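Long-range contact in conserved hypothetical protein TM1158 (Thermotoga maritima, PDB 1O1Y), which is probably a glutamine amidotransferase of the class I family, expected to release ammonia from glutamine for transfer to an acceptor substrate: residues N134-V146 with V175-E187. Sequence-based numbering, arbitrary orientation. Where two conformers were deposited one is given.
Sequences NKFFREFPDRLRV and VYGKAVGLQFHIE. With SO4 (sulfate ion), chain I; SO4 (sulfate ion), chain E; SO4 (sulfate ion), chain F; SO4 (sulfate ion), chain H.
N134 lays its amide against V175, ND2 lying 3.9 Å from V175 CG1, and a water links that ND2 to the carbonyl oxygen of G177. Its OD1 turns back to accept from the backbone N of F136 at 3.0 Å, an Asx turn that leads into the short 3-10 segment. F136 then reaches the Y176-A179 hairpin turn edge-on, with G177 O in its ring plane 3.8 Å from CE2. F137 points toward strands 173-176 and 179-182: its CZ meets V180 CG1 at 3.6 Å in the ring plane and L182 CD2 at 3.8 Å, while CE2 borders V175 CG2. The type I turn that follows places the F140 ring with one face over F137 CD1, and its CZ edge against I186 CD1. At the start of strand 143-150, V146 sets CG2 3.5 Å from F184 CB; with CG between the backbone N and the carbonyl carbon (chi1 55°), F184 brings CD2 to V146 CG1, the two side chains crossing at a slant. Beyond this apolar seam, H185 ND1 donates to E187 OE2 at 2.6 Å, and H185 NE2 is hydrogen-bonded to a sulfonate oxygen of C100, present as cysteinesulfonic acid, consistent with the Cys-His-Glu triad of this amidotransferase family.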
loop_
_atom_site.group_PDB
_atom_site.type_symbol
_atom_site.label_atom_id
_atom_site.label_comp_id
_atom_site.label_asym_id
_atom_site.label_seq_id
_atom_site.Cartn_x
_atom_site.Cartn_y
_atom_site.Cartn_z
ATOM N N ASN A 134 -7.962 11.946 11.127
ATOM C CA ASN A 134 -8.283 12.002 9.681
ATOM C C ASN A 134 -9.458 11.096 9.351
ATOM O O ASN A 134 -9.466 9.910 9.679
ATOM C CB ASN A 134 -7.095 11.532 8.826
ATOM C CG ASN A 134 -7.383 11.653 7.336
ATOM O OD1 ASN A 134 -7.810 10.678 6.711
ATOM N ND2 ASN A 134 -7.154 12.844 6.767
ATOM N N LYS A 135 -10.396 11.653 8.615
ATOM C CA LYS A 135 -11.668 11.009 8.330
ATOM C C LYS A 135 -11.553 9.659 7.623
ATOM O O LYS A 135 -12.393 8.787 7.848
ATOM C CB LYS A 135 -12.538 11.936 7.474
ATOM C CG LYS A 135 -12.014 12.179 6.050
ATOM C CD LYS A 135 -12.975 13.129 5.274
ATOM C CE LYS A 135 -12.441 13.437 3.885
ATOM N NZ LYS A 135 -13.422 14.309 3.142
ATOM N N PHE A 136 -10.551 9.486 6.776
ATOM C CA PHE A 136 -10.425 8.238 6.018
ATOM C C PHE A 136 -10.229 7.045 6.950
ATOM O O PHE A 136 -10.562 5.934 6.592
ATOM C CB PHE A 136 -9.251 8.266 5.028
ATOM C CG PHE A 136 -9.438 9.222 3.901
ATOM C CD1 PHE A 136 -10.666 9.322 3.245
ATOM C CD2 PHE A 136 -8.395 10.029 3.472
ATOM C CE1 PHE A 136 -10.859 10.183 2.193
ATOM C CE2 PHE A 136 -8.600 10.926 2.399
ATOM C CZ PHE A 136 -9.827 10.990 1.769
ATOM N N PHE A 137 -9.614 7.314 8.108
ATOM C CA PHE A 137 -9.232 6.280 9.068
ATOM C C PHE A 137 -10.059 6.334 10.348
ATOM O O PHE A 137 -9.681 5.743 11.349
ATOM C CB PHE A 137 -7.742 6.384 9.363
ATOM C CG PHE A 137 -6.901 6.041 8.169
ATOM C CD1 PHE A 137 -6.662 4.737 7.849
ATOM C CD2 PHE A 137 -6.466 7.026 7.289
ATOM C CE1 PHE A 137 -5.890 4.391 6.751
ATOM C CE2 PHE A 137 -5.694 6.665 6.168
ATOM C CZ PHE A 137 -5.421 5.378 5.905
ATOM N N ARG A 138 -11.189 7.026 10.312
ATOM C CA ARG A 138 -12.011 7.180 11.491
ATOM C C ARG A 138 -12.421 5.877 12.167
ATOM O O ARG A 138 -12.526 5.809 13.400
ATOM C CB ARG A 138 -13.240 8.021 11.153
ATOM C CG ARG A 138 -13.921 8.707 12.330
ATOM C CD ARG A 138 -14.404 10.185 12.011
ATOM N NE ARG A 138 -13.333 11.134 11.579
ATOM C CZ ARG A 138 -13.553 12.276 10.894
ATOM N NH1 ARG A 138 -14.769 12.618 10.518
ATOM N NH2 ARG A 138 -12.554 13.075 10.553
ATOM N N GLU A 139 -12.611 4.811 11.396
ATOM C CA GLU A 139 -13.016 3.530 11.970
ATOM C C GLU A 139 -11.850 2.748 12.544
ATOM O O GLU A 139 -12.077 1.717 13.212
ATOM C CB GLU A 139 -13.668 2.645 10.910
ATOM C CG GLU A 139 -15.100 3.032 10.620
ATOM C CD GLU A 139 -15.220 4.379 9.950
ATOM O OE1 GLU A 139 -16.000 5.225 10.451
ATOM O OE2 GLU A 139 -14.536 4.581 8.915
ATOM N N PHE A 140 -10.615 3.212 12.306
ATOM C CA PHE A 140 -9.439 2.439 12.699
ATOM C C PHE A 140 -9.187 2.653 14.190
ATOM O O PHE A 140 -9.416 3.741 14.700
ATOM C CB PHE A 140 -8.200 2.861 11.895
ATOM C CG PHE A 140 -8.143 2.299 10.489
ATOM C CD1 PHE A 140 -9.139 2.564 9.570
ATOM C CD2 PHE A 140 -7.039 1.576 10.082
ATOM C CE1 PHE A 140 -9.058 2.056 8.293
ATOM C CE2 PHE A 140 -6.953 1.084 8.804
ATOM C CZ PHE A 140 -7.982 1.305 7.904
ATOM N N PRO A 141 -8.675 1.636 14.890
ATOM C CA PRO A 141 -8.416 1.771 16.332
ATOM C C PRO A 141 -7.091 2.507 16.600
ATOM O O PRO A 141 -6.327 2.769 15.661
ATOM C CB PRO A 141 -8.320 0.326 16.792
ATOM C CG PRO A 141 -7.690 -0.351 15.660
ATOM C CD PRO A 141 -8.370 0.275 14.428
ATOM N N ASP A 142 -6.852 2.842 17.862
ATOM C CA ASP A 142 -5.642 3.550 18.261
ATOM C C ASP A 142 -4.383 2.715 18.056
ATOM O O ASP A 142 -3.320 3.266 17.758
ATOM C CB ASP A 142 -5.739 3.949 19.728
ATOM C CG ASP A 142 -6.748 5.053 19.968
ATOM O OD1 ASP A 142 -7.110 5.255 21.144
ATOM O OD2 ASP A 142 -7.208 5.745 19.030
ATOM N N ARG A 143 -4.511 1.395 18.220
ATOM C CA ARG A 143 -3.362 0.495 18.148
ATOM C C ARG A 143 -3.788 -0.746 17.398
ATOM O O ARG A 143 -4.755 -1.393 17.798
ATOM C CB ARG A 143 -2.931 0.202 19.562
ATOM C CG ARG A 143 -1.776 -0.777 19.864
ATOM C CD ARG A 143 -1.712 -0.947 21.365
ATOM N NE ARG A 143 -0.732 -1.862 21.944
ATOM C CZ ARG A 143 -1.014 -3.027 22.450
ATOM N NH1 ARG A 143 -0.034 -3.729 22.976
ATOM N NH2 ARG A 143 -2.253 -3.550 22.386
ATOM N N LEU A 144 -3.098 -1.047 16.304
ATOM C CA LEU A 144 -3.579 -2.025 15.296
ATOM C C LEU A 144 -2.402 -2.940 14.938
ATOM O O LEU A 144 -1.304 -2.451 14.614
ATOM C CB LEU A 144 -4.062 -1.250 14.031
ATOM C CG LEU A 144 -4.716 -2.077 12.897
ATOM C CD1 LEU A 144 -6.022 -2.781 13.322
ATOM C CD2 LEU A 144 -4.980 -1.201 11.714
ATOM N N ARG A 145 -2.658 -4.241 14.918
ATOM C CA ARG A 145 -1.682 -5.197 14.410
ATOM C C ARG A 145 -1.809 -5.320 12.910
ATOM O O ARG A 145 -2.885 -5.569 12.376
ATOM C CB ARG A 145 -1.895 -6.539 15.067
ATOM C CG ARG A 145 -0.760 -7.466 14.857
ATOM C CD ARG A 145 -0.924 -8.817 15.590
ATOM N NE ARG A 145 -0.733 -8.687 17.031
ATOM C CZ ARG A 145 -1.692 -8.728 17.952
ATOM N NH1 ARG A 145 -2.978 -8.902 17.624
ATOM N NH2 ARG A 145 -1.359 -8.636 19.236
ATOM N N VAL A 146 -0.693 -5.083 12.223
ATOM C CA VAL A 146 -0.647 -5.075 10.769
ATOM C C VAL A 146 0.561 -5.854 10.240
ATOM O O VAL A 146 1.516 -6.206 10.993
ATOM C CB VAL A 146 -0.592 -3.630 10.219
ATOM C CG1 VAL A 146 -1.768 -2.835 10.690
ATOM C CG2 VAL A 146 0.739 -2.970 10.563
ATOM N N VAL A 175 -1.375 11.181 4.990
ATOM C CA VAL A 175 -2.376 11.630 4.045
ATOM C C VAL A 175 -1.997 13.045 3.553
ATOM O O VAL A 175 -1.474 13.892 4.305
ATOM C CB VAL A 175 -3.797 11.680 4.680
ATOM C CG1 VAL A 175 -4.806 12.354 3.753
ATOM C CG2 VAL A 175 -4.260 10.314 5.078
ATOM N N TYR A 176 -2.236 13.267 2.277
ATOM C CA TYR A 176 -2.054 14.565 1.620
ATOM C C TYR A 176 -3.193 14.699 0.634
ATOM O O TYR A 176 -3.208 14.037 -0.381
ATOM C CB TYR A 176 -0.708 14.611 0.890
ATOM C CG TYR A 176 -0.494 15.865 0.061
ATOM C CD1 TYR A 176 -0.100 17.043 0.640
ATOM C CD2 TYR A 176 -0.736 15.860 -1.301
ATOM C CE1 TYR A 176 0.050 18.190 -0.135
ATOM C CE2 TYR A 176 -0.567 16.993 -2.064
ATOM C CZ TYR A 176 -0.179 18.149 -1.471
ATOM O OH TYR A 176 -0.018 19.292 -2.228
ATOM N N GLY A 177 -4.178 15.519 0.964
ATOM C CA GLY A 177 -5.350 15.701 0.111
ATOM C C GLY A 177 -6.117 14.397 0.068
ATOM O O GLY A 177 -6.434 13.814 1.104
ATOM N N LYS A 178 -6.342 13.899 -1.152
ATOM C CA LYS A 178 -6.954 12.596 -1.366
ATOM C C LYS A 178 -5.970 11.455 -1.579
ATOM O O LYS A 178 -6.375 10.331 -1.930
ATOM C CB LYS A 178 -7.914 12.712 -2.525
ATOM C CG LYS A 178 -9.057 13.662 -2.155
ATOM C CD LYS A 178 -9.647 14.352 -3.361
ATOM C CE LYS A 178 -10.655 13.526 -4.113
ATOM N NZ LYS A 178 -11.424 14.382 -5.129
ATOM N N ALA A 179 -4.693 11.729 -1.337
ATOM C CA ALA A 179 -3.644 10.720 -1.452
ATOM C C ALA A 179 -3.198 10.225 -0.094
ATOM O O ALA A 179 -2.969 11.005 0.834
ATOM C CB ALA A 179 -2.441 11.275 -2.214
ATOM N N VAL A 180 -3.102 8.915 -0.014
ATOM C CA VAL A 180 -2.813 8.202 1.212
ATOM C C VAL A 180 -1.620 7.333 0.975
ATOM O O VAL A 180 -1.532 6.657 -0.038
ATOM C CB VAL A 180 -4.034 7.340 1.623
ATOM C CG1 VAL A 180 -3.734 6.474 2.868
ATOM C CG2 VAL A 180 -5.290 8.201 1.811
ATOM N N GLY A 181 -0.676 7.331 1.896
ATOM C CA GLY A 181 0.426 6.386 1.872
ATOM C C GLY A 181 0.457 5.566 3.136
ATOM O O GLY A 181 0.455 6.114 4.215
ATOM N N LEU A 182 0.502 4.246 2.993
ATOM C CA LEU A 182 0.637 3.327 4.136
ATOM C C LEU A 182 1.849 2.469 3.914
ATOM O O LEU A 182 1.973 1.851 2.887
ATOM C CB LEU A 182 -0.613 2.439 4.269
ATOM C CG LEU A 182 -1.959 3.078 4.496
ATOM C CD1 LEU A 182 -3.051 1.987 4.631
ATOM C CD2 LEU A 182 -1.935 3.988 5.695
ATOM N N GLN A 183 2.761 2.436 4.876
ATOM C CA GLN A 183 3.937 1.597 4.761
ATOM C C GLN A 183 3.570 0.094 4.838
ATOM O O GLN A 183 4.214 -0.780 4.215
ATOM C CB GLN A 183 4.924 1.978 5.856
ATOM C CG GLN A 183 6.164 1.120 5.893
ATOM C CD GLN A 183 7.044 1.384 4.688
ATOM O OE1 GLN A 183 7.738 2.402 4.661
ATOM N NE2 GLN A 183 7.013 0.482 3.694
ATOM N N PHE A 184 2.520 -0.184 5.618
ATOM C CA PHE A 184 2.117 -1.523 6.013
ATOM C C PHE A 184 0.960 -2.106 5.164
ATOM O O PHE A 184 0.289 -1.390 4.367
ATOM C CB PHE A 184 1.725 -1.509 7.497
ATOM C CG PHE A 184 0.681 -0.490 7.827
ATOM C CD1 PHE A 184 1.045 0.784 8.301
ATOM C CD2 PHE A 184 -0.671 -0.819 7.752
ATOM C CE1 PHE A 184 0.064 1.729 8.594
ATOM C CE2 PHE A 184 -1.620 0.099 8.057
ATOM C CZ PHE A 184 -1.274 1.382 8.497
ATOM N N HIS A 185 0.662 -3.370 5.435
ATOM C CA HIS A 185 -0.348 -4.123 4.702
ATOM C C HIS A 185 -1.517 -4.478 5.609
ATOM O O HIS A 185 -1.336 -5.138 6.650
ATOM C CB HIS A 185 0.289 -5.406 4.188
ATOM C CG HIS A 185 1.400 -5.162 3.233
ATOM N ND1 HIS A 185 1.199 -5.003 1.878
ATOM C CD2 HIS A 185 2.732 -5.020 3.438
ATOM C CE1 HIS A 185 2.369 -4.813 1.281
ATOM N NE2 HIS A 185 3.314 -4.815 2.203
ATOM N N ILE A 186 -2.717 -4.062 5.194
ATOM C CA ILE A 186 -3.948 -4.541 5.784
ATOM C C ILE A 186 -4.743 -5.348 4.763
ATOM O O ILE A 186 -5.865 -5.802 5.070
ATOM C CB ILE A 186 -4.812 -3.382 6.342
ATOM C CG1 ILE A 186 -5.301 -2.442 5.248
ATOM C CG2 ILE A 186 -4.054 -2.603 7.399
ATOM C CD1 ILE A 186 -6.233 -1.293 5.750
ATOM N N GLU A 187 -4.149 -5.584 3.588
ATOM C CA GLU A 187 -4.800 -6.382 2.513
ATOM C C GLU A 187 -4.363 -7.823 2.437
ATOM O O GLU A 187 -4.839 -8.568 1.583
ATOM C CB GLU A 187 -4.624 -5.716 1.151
ATOM C CG GLU A 187 -3.286 -5.941 0.449
ATOM C CD GLU A 187 -2.095 -5.152 1.022
ATOM O OE1 GLU A 187 -2.218 -4.318 1.973
ATOM O OE2 GLU A 187 -0.980 -5.339 0.457
HETATM S S SO4 I . -10.117 1.969 20.158
HETATM O O1 SO4 I . -10.359 0.568 19.871
HETATM O O2 SO4 I . -10.326 2.293 21.588
HETATM O O3 SO4 I . -11.023 2.780 19.361
HETATM O O4 SO4 I . -8.843 2.286 19.659
HETATM S S SO4 E . -1.638 -7.343 23.195
HETATM O O1 SO4 E . -2.003 -8.078 24.385
HETATM O O2 SO4 E . -2.687 -6.427 22.857
HETATM O O3 SO4 E . -1.367 -8.225 22.071
HETATM O O4 SO4 E . -0.362 -6.713 23.446
HETATM S S SO4 F . -17.700 10.650 9.931
HETATM O O1 SO4 F . -17.727 9.335 10.445
HETATM O O2 SO4 F . -17.615 11.535 11.086
HETATM O O3 SO4 F . -18.886 11.053 9.241
HETATM O O4 SO4 F . -16.598 10.781 9.058
HETATM S S SO4 H . -6.500 -9.233 20.570
HETATM O O1 SO4 H . -7.233 -10.357 21.144
HETATM O O2 SO4 H . -7.431 -8.275 19.987
HETATM O O3 SO4 H . -5.564 -9.585 19.483
HETATM O O4 SO4 H . -5.847 -8.540 21.665
HETATM O O HOH W 1 -7.819 14.115 3.929
#